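Local structure of ethylbenzene dehydrogenase alpha-subunit (Aromatoleum aromaticum, 2IVF) at residues A171-D176 against P600-L605; H230-M235 against G469-P474; W549-V554 against L559-A564. The protein belongs to the molybdopterin oxidoreductase family and binds a molybdenum atom, an iron/sulfur cluster and the ligands MGD and MD1. All coordinates share one frame; numbering follows the deposited sequence.

Overall arrangement
All three contacts lie within the molybdopterin oxidoreductase region, but they join different elements. Interaction 1 is a buried contact made by one valine between helix 163-181 and strand 602-606, with no polar bond between its segments. Interaction 2, also buried and on the opposite side of the chain's centre, rests on one edge-to-face aromatic pair between a helix end and a loop; about 17 Å separates its nearest atoms from interaction 3. Interaction 3 is local in sequence and partly buried: it adds a hydrogen bond to tryptophan packing and links helices 546-553 and 557-560. Interactions 1 and 3 touch, because P600 packs on H553 and Y603 on W549, whereas interaction 2 meets neither.

Interaction 1. Residues A171-D176 against P600-L605; sequences ADSIID and PQVYML
V602 pushes both of its methyl groups against the helix at S173 and I174, and this valine gives up more surface to the contact than either partner. Its CG2 lies 3.4 Å from the carbonyl O of S173 and 3.5 Å from S173 OG, so this methyl rests on the carbonyl and hydroxyl oxygens of S173. The hydroxyl itself is turned back to its own helix: a chi1 of 77° places OG between the backbone N and the carbonyl carbon of S173, where it bonds to the carbonyl O of I170 while V602 packs over it. The other methyl, CG1, meets I174 CG1 at 4.1 Å, the two side chains crossing at about a right angle. Here helix 163-181 lies against a face of a mixed sheet in which strand 602-606 runs parallel between strands 631-636 and 186-188, an alpha/beta layering. V602 is anchored in that sheet by backbone bonds to G185 and I187, while its side chain also touches F186 and F633 and S173 reaches M631. Behind the helix, A171 and I175 pack on helix 687-704, and D172 forms salt bridges with R701 and R705, the latter also paired with D176.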
# COMPACT_ATOMS: atom_id res chain seq x y z
N ALA A 171 9.37 18.22 30.39
CA ALA A 171 10.58 18.20 31.19
C ALA A 171 10.27 18.09 32.66
O ALA A 171 10.93 17.37 33.41
CB ALA A 171 11.37 19.46 30.95
N ASP A 172 9.30 18.86 33.10
CA ASP A 172 8.88 18.76 34.50
C ASP A 172 8.40 17.35 34.84
O ASP A 172 8.67 16.87 35.95
CB ASP A 172 7.78 19.76 34.80
CG ASP A 172 8.32 21.11 35.20
OD1 ASP A 172 9.48 21.25 35.66
OD2 ASP A 172 7.54 22.06 35.05
N SER A 173 7.66 16.70 33.95
CA SER A 173 7.17 15.35 34.26
C SER A 173 8.35 14.34 34.33
O SER A 173 8.37 13.43 35.17
CB SER A 173 6.12 14.90 33.26
OG SER A 173 6.76 14.51 32.05
N ILE A 174 9.34 14.52 33.45
CA ILE A 174 10.57 13.71 33.49
C ILE A 174 11.31 13.88 34.83
O ILE A 174 11.69 12.91 35.50
CB ILE A 174 11.50 14.05 32.28
CG1 ILE A 174 10.86 13.61 30.97
CG2 ILE A 174 12.86 13.41 32.44
CD1 ILE A 174 11.62 14.10 29.71
N ILE A 175 11.51 15.13 35.20
CA ILE A 175 12.11 15.48 36.47
C ILE A 175 11.32 14.89 37.63
O ILE A 175 11.89 14.25 38.50
CB ILE A 175 12.20 16.99 36.62
CG1 ILE A 175 13.18 17.55 35.59
CG2 ILE A 175 12.68 17.36 38.00
CD1 ILE A 175 13.22 19.04 35.50
N ASP A 176 10.01 15.09 37.63
CA ASP A 176 9.17 14.58 38.74
C ASP A 176 9.40 13.06 38.95
O ASP A 176 9.60 12.57 40.04
CB ASP A 176 7.69 14.80 38.41
CG ASP A 176 7.25 16.26 38.53
OD1 ASP A 176 7.95 17.07 39.14
OD2 ASP A 176 6.18 16.58 37.99
N PRO A 600 5.78 3.03 35.74
CA PRO A 600 5.98 3.92 34.60
C PRO A 600 5.21 5.23 34.82
O PRO A 600 4.06 5.18 35.29
CB PRO A 600 5.39 3.15 33.42
CG PRO A 600 4.93 1.87 33.92
CD PRO A 600 5.13 1.76 35.37
N GLN A 601 5.84 6.37 34.55
CA GLN A 601 5.20 7.68 34.78
C GLN A 601 5.20 8.61 33.58
O GLN A 601 4.32 9.46 33.46
CB GLN A 601 5.82 8.41 35.97
CG GLN A 601 5.61 7.64 37.27
CD GLN A 601 5.49 8.52 38.46
OE1 GLN A 601 6.30 9.44 38.68
NE2 GLN A 601 4.49 8.25 39.28
N VAL A 602 6.21 8.47 32.74
CA VAL A 602 6.35 9.30 31.53
C VAL A 602 6.54 8.41 30.31
O VAL A 602 7.41 7.53 30.28
CB VAL A 602 7.47 10.32 31.67
CG1 VAL A 602 7.57 11.21 30.42
CG2 VAL A 602 7.23 11.16 32.88
N TYR A 603 5.72 8.65 29.29
CA TYR A 603 5.60 7.74 28.20
C TYR A 603 5.68 8.54 26.96
O TYR A 603 4.90 9.44 26.77
CB TYR A 603 4.27 7.02 28.29
CG TYR A 603 4.04 6.00 27.22
CD1 TYR A 603 3.49 6.38 25.98
CD2 TYR A 603 4.35 4.66 27.43
CE1 TYR A 603 3.25 5.44 25.02
CE2 TYR A 603 4.10 3.72 26.47
CZ TYR A 603 3.56 4.11 25.27
OH TYR A 603 3.34 3.17 24.30
N MET A 604 6.67 8.22 26.13
CA MET A 604 6.93 8.96 24.92
C MET A 604 6.48 8.16 23.70
O MET A 604 6.90 7.03 23.51
CB MET A 604 8.41 9.26 24.81
CG MET A 604 8.84 9.92 23.56
SD MET A 604 10.52 10.47 23.76
CE MET A 604 10.95 10.96 22.10
N LEU A 605 5.62 8.78 22.90
CA LEU A 605 5.16 8.22 21.62
C LEU A 605 5.98 8.85 20.51
O LEU A 605 5.95 10.07 20.32
CB LEU A 605 3.68 8.53 21.41
CG LEU A 605 2.65 7.84 22.30
CD1 LEU A 605 1.35 8.65 22.33
CD2 LEU A 605 2.41 6.44 21.75

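Interaction 2. Residues H230-M235 against G469-P474; sequences HTFGKM and GNWGKP
F232 sets the edge of its ring over the face of the W471 indole, a T-shaped stack in which the phenyl meets the six-membered ring with the centroids 5.0 Å apart and the planes at 89°. The leading atom is F232 CE1, 3.7 Å from both W471 CZ3 and W471 CH2; F232 CZ follows at 3.9 Å from W471 CZ3. CE1 lies toward the rim of the indole. The two side chains arrive from opposite directions and bridge backbones whose nearest CA atoms, those of F232 and W471, are still 11.4 Å apart. With a chi1 of 74°, CG of W471 sits between its own backbone N and carbonyl carbon, and from there the indole presents a face to F232; NE1 is held by a hydrogen bond to Q328 OE1, which helps to fix the rotation of the ring. On the phenyl side, T231 CG2 sits 3.8 Å above the ring plane, over its centre. The loop bearing W471 is tied back on itself, with K473 NZ bonding to the carbonyl O of G469 on a lone pair, 2.8 Å away. G469 ends helix 454-467 in a Schellman motif, and G233, with positive phi, follows helix 226-232. The arrangement is thus a T-shaped aromatic pair between the last residue of helix 226-232 and the loop that follows helix 454-467, in the molybdopterin oxidoreductase part of the chain.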
# COMPACT_ATOMS: atom_id res chain seq x y z
N HIS A 230 16.85 -20.02 15.92
CA HIS A 230 17.09 -21.24 16.65
C HIS A 230 17.80 -22.33 15.85
O HIS A 230 18.48 -23.15 16.43
CB HIS A 230 15.82 -21.71 17.31
CG HIS A 230 15.40 -20.80 18.43
ND1 HIS A 230 14.14 -20.82 18.96
CD2 HIS A 230 16.07 -19.80 19.07
CE1 HIS A 230 14.05 -19.89 19.90
NE2 HIS A 230 15.21 -19.26 19.99
N THR A 231 17.68 -22.28 14.54
CA THR A 231 18.30 -23.25 13.63
C THR A 231 19.73 -22.85 13.30
O THR A 231 20.67 -23.66 13.43
CB THR A 231 17.48 -23.35 12.34
OG1 THR A 231 16.13 -23.75 12.65
CG2 THR A 231 18.10 -24.35 11.36
N PHE A 232 19.90 -21.59 12.93
CA PHE A 232 21.19 -21.08 12.48
C PHE A 232 21.94 -20.24 13.53
O PHE A 232 23.13 -19.91 13.34
CB PHE A 232 20.97 -20.23 11.25
CG PHE A 232 20.19 -20.91 10.15
CD1 PHE A 232 20.71 -22.01 9.48
CD2 PHE A 232 18.94 -20.43 9.76
CE1 PHE A 232 20.02 -22.60 8.45
CE2 PHE A 232 18.23 -21.03 8.72
CZ PHE A 232 18.79 -22.12 8.08
N GLY A 233 21.25 -19.87 14.60
CA GLY A 233 21.87 -19.04 15.64
C GLY A 233 21.84 -17.59 15.22
O GLY A 233 22.40 -16.76 15.89
N LYS A 234 21.18 -17.25 14.09
CA LYS A 234 21.06 -15.85 13.70
C LYS A 234 19.94 -15.66 12.70
O LYS A 234 19.48 -16.62 12.10
CB LYS A 234 22.37 -15.30 13.12
CG LYS A 234 22.72 -15.80 11.71
CD LYS A 234 23.28 -17.18 11.72
CE LYS A 234 23.89 -17.57 10.36
NZ LYS A 234 25.09 -16.75 9.97
N MET A 235 19.51 -14.42 12.54
CA MET A 235 18.41 -14.14 11.65
C MET A 235 18.67 -13.00 10.71
O MET A 235 17.88 -12.78 9.83
CB MET A 235 17.10 -13.91 12.42
CG MET A 235 17.03 -12.66 13.22
SD MET A 235 15.44 -12.50 14.14
CE MET A 235 15.85 -13.40 15.62
N GLY A 469 19.67 -28.91 0.06
CA GLY A 469 20.89 -28.13 -0.12
C GLY A 469 20.63 -26.71 -0.59
O GLY A 469 21.46 -26.13 -1.30
N ASN A 470 19.52 -26.13 -0.16
CA ASN A 470 19.10 -24.82 -0.68
C ASN A 470 19.44 -23.66 0.25
O ASN A 470 18.59 -22.85 0.63
CB ASN A 470 17.60 -24.85 -1.06
CG ASN A 470 17.38 -25.27 -2.48
OD1 ASN A 470 16.60 -26.22 -2.77
ND2 ASN A 470 18.04 -24.57 -3.39
N TRP A 471 20.73 -23.56 0.59
CA TRP A 471 21.25 -22.31 1.16
C TRP A 471 22.70 -22.12 0.84
O TRP A 471 23.39 -23.06 0.43
CB TRP A 471 20.90 -22.14 2.65
CG TRP A 471 21.65 -23.00 3.61
CD1 TRP A 471 23.01 -23.02 3.80
CD2 TRP A 471 21.09 -23.90 4.57
NE1 TRP A 471 23.31 -23.90 4.81
CE2 TRP A 471 22.14 -24.44 5.31
CE3 TRP A 471 19.78 -24.30 4.87
CZ2 TRP A 471 21.95 -25.39 6.32
CZ3 TRP A 471 19.56 -25.20 5.89
CH2 TRP A 471 20.65 -25.76 6.60
N GLY A 472 23.14 -20.86 0.98
CA GLY A 472 24.50 -20.48 0.73
C GLY A 472 24.89 -20.40 -0.73
O GLY A 472 26.08 -20.30 -1.04
N LYS A 473 23.88 -20.35 -1.59
CA LYS A 473 24.06 -20.40 -3.03
C LYS A 473 23.26 -19.30 -3.72
O LYS A 473 22.22 -18.81 -3.20
CB LYS A 473 23.62 -21.76 -3.55
CG LYS A 473 24.35 -22.94 -2.96
CD LYS A 473 23.58 -24.25 -3.26
CE LYS A 473 24.34 -25.44 -2.67
NZ LYS A 473 23.64 -26.72 -2.90
N PRO A 474 23.76 -18.85 -4.86
CA PRO A 474 22.97 -17.89 -5.62
C PRO A 474 21.58 -18.42 -5.84
O PRO A 474 21.41 -19.62 -6.07
CB PRO A 474 23.73 -17.80 -6.94
CG PRO A 474 25.10 -18.07 -6.61
CD PRO A 474 25.05 -19.13 -5.51

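Interaction 3. Residues W549-V554 against L559-A564; sequences WLYYHV and LWNNKA
Y551 OH accepts a nearly straight hydrogen bond from N561 ND2, 3.0 Å long with an N-H...O angle of 176°. The phenolic oxygen lies almost in the plane of the amide, which itself is turned 71° from the tyrosine ring and approaches it at the edge. The other end of the amide is also engaged, since N561 OD1 accepts from the backbone N of G575; the two bonds together fix the rotation of the group. With CG anti to the backbone N (chi1 -177°), Y551 stretches from its helix toward N561. Along the way it slides past W560 in the opposite direction, its CB 4.0 Å from W560 CZ3. The benzo end of the same indole reaches L550, the residue before Y551, where W560 CH2 packs 3.6 Å from L550 CB and 4.0 Å from L550 CD1. W560 NE1 bonds to the carbonyl O of I937, so the indole is held at its polar side as well as by this apolar packing. The contact packs the end of helix 546-553 on the end of helix 557-560 and the residue after it: helix 574-583 adds L578 beside Y551 and F574 beside N561, and helix 617-625 brings F621 against L550.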
# COMPACT_ATOMS: atom_id res chain seq x y z
N TRP A 549 7.68 -5.67 30.57
CA TRP A 549 7.02 -4.52 31.17
C TRP A 549 5.49 -4.64 30.89
O TRP A 549 4.69 -4.31 31.74
CB TRP A 549 7.62 -3.19 30.68
CG TRP A 549 7.09 -2.72 29.39
CD1 TRP A 549 7.35 -3.20 28.16
CD2 TRP A 549 6.17 -1.66 29.22
NE1 TRP A 549 6.62 -2.50 27.20
CE2 TRP A 549 5.88 -1.56 27.84
CE3 TRP A 549 5.52 -0.81 30.12
CZ2 TRP A 549 5.02 -0.61 27.33
CZ3 TRP A 549 4.65 0.13 29.62
CH2 TRP A 549 4.41 0.24 28.24
N LEU A 550 5.12 -5.20 29.73
CA LEU A 550 3.71 -5.41 29.44
C LEU A 550 3.09 -6.35 30.44
O LEU A 550 1.98 -6.08 30.94
CB LEU A 550 3.49 -5.94 28.02
CG LEU A 550 3.81 -4.97 26.88
CD1 LEU A 550 3.62 -5.68 25.55
CD2 LEU A 550 2.99 -3.66 26.97
N TYR A 551 3.83 -7.40 30.79
CA TYR A 551 3.39 -8.39 31.79
C TYR A 551 3.28 -7.82 33.19
O TYR A 551 2.30 -8.05 33.86
CB TYR A 551 4.39 -9.57 31.85
CG TYR A 551 4.04 -10.71 32.80
CD1 TYR A 551 3.19 -11.74 32.40
CD2 TYR A 551 4.61 -10.80 34.09
CE1 TYR A 551 2.89 -12.82 33.28
CE2 TYR A 551 4.33 -11.85 34.92
CZ TYR A 551 3.47 -12.87 34.50
OH TYR A 551 3.23 -13.88 35.40
N TYR A 552 4.29 -7.08 33.61
CA TYR A 552 4.39 -6.55 34.96
C TYR A 552 3.66 -5.24 35.20
O TYR A 552 3.27 -4.96 36.30
CB TYR A 552 5.87 -6.36 35.30
CG TYR A 552 6.55 -7.65 35.63
CD1 TYR A 552 6.13 -8.40 36.72
CD2 TYR A 552 7.59 -8.16 34.84
CE1 TYR A 552 6.71 -9.59 37.03
CE2 TYR A 552 8.22 -9.38 35.19
CZ TYR A 552 7.77 -10.08 36.28
OH TYR A 552 8.33 -11.29 36.66
N HIS A 553 3.46 -4.44 34.15
CA HIS A 553 2.94 -3.09 34.34
C HIS A 553 1.68 -2.77 33.56
O HIS A 553 0.99 -1.80 33.90
CB HIS A 553 4.00 -2.05 33.95
CG HIS A 553 5.21 -2.11 34.81
ND1 HIS A 553 5.21 -1.68 36.12
CD2 HIS A 553 6.44 -2.61 34.58
CE1 HIS A 553 6.40 -1.90 36.64
NE2 HIS A 553 7.18 -2.44 35.71
N VAL A 554 1.37 -3.55 32.54
CA VAL A 554 0.21 -3.22 31.73
C VAL A 554 -0.88 -4.27 31.82
O VAL A 554 -1.81 -4.31 30.99
CB VAL A 554 0.60 -2.93 30.26
CG1 VAL A 554 -0.58 -2.32 29.54
CG2 VAL A 554 1.85 -1.99 30.17
N LEU A 559 -3.82 -12.00 30.83
CA LEU A 559 -4.11 -12.62 29.56
C LEU A 559 -3.14 -13.78 29.28
O LEU A 559 -3.55 -14.90 28.97
CB LEU A 559 -3.96 -11.62 28.42
CG LEU A 559 -4.99 -10.49 28.29
CD1 LEU A 559 -5.33 -9.84 29.61
CD2 LEU A 559 -4.55 -9.47 27.30
N TRP A 560 -1.85 -13.49 29.42
CA TRP A 560 -0.80 -14.41 29.05
C TRP A 560 -0.63 -15.63 29.95
O TRP A 560 0.04 -16.59 29.56
CB TRP A 560 0.51 -13.65 28.91
CG TRP A 560 0.46 -12.59 27.95
CD1 TRP A 560 -0.49 -12.40 26.96
CD2 TRP A 560 1.43 -11.56 27.76
NE1 TRP A 560 -0.16 -11.33 26.20
CE2 TRP A 560 1.02 -10.80 26.65
CE3 TRP A 560 2.61 -11.21 28.41
CZ2 TRP A 560 1.71 -9.68 26.24
CZ3 TRP A 560 3.31 -10.11 27.99
CH2 TRP A 560 2.86 -9.35 26.90
N ASN A 561 -1.21 -15.61 31.15
CA ASN A 561 -1.22 -16.77 32.03
C ASN A 561 -2.51 -17.56 31.92
O ASN A 561 -2.79 -18.40 32.76
CB ASN A 561 -1.00 -16.33 33.50
CG ASN A 561 0.39 -15.77 33.73
OD1 ASN A 561 1.33 -16.08 32.99
ND2 ASN A 561 0.53 -14.94 34.75
N ASN A 562 -3.34 -17.24 30.92
CA ASN A 562 -4.56 -17.99 30.68
C ASN A 562 -4.21 -19.28 29.97
O ASN A 562 -3.88 -19.27 28.79
CB ASN A 562 -5.54 -17.17 29.83
CG ASN A 562 -6.93 -17.82 29.75
OD1 ASN A 562 -7.11 -19.00 30.07
ND2 ASN A 562 -7.93 -17.03 29.38
N LYS A 563 -4.29 -20.40 30.69
CA LYS A 563 -3.92 -21.69 30.12
C LYS A 563 -4.83 -22.12 28.97
O LYS A 563 -4.42 -22.88 28.12
CB LYS A 563 -3.92 -22.76 31.21
CG LYS A 563 -2.79 -22.57 32.20
CD LYS A 563 -2.84 -23.55 33.36
CE LYS A 563 -2.02 -22.97 34.51
NZ LYS A 563 -1.60 -23.99 35.51
N ALA A 564 -6.05 -21.59 28.94
CA ALA A 564 -6.98 -21.89 27.84
C ALA A 564 -6.45 -21.38 26.51
O ALA A 564 -6.77 -21.95 25.45
CB ALA A 564 -8.39 -21.28 28.14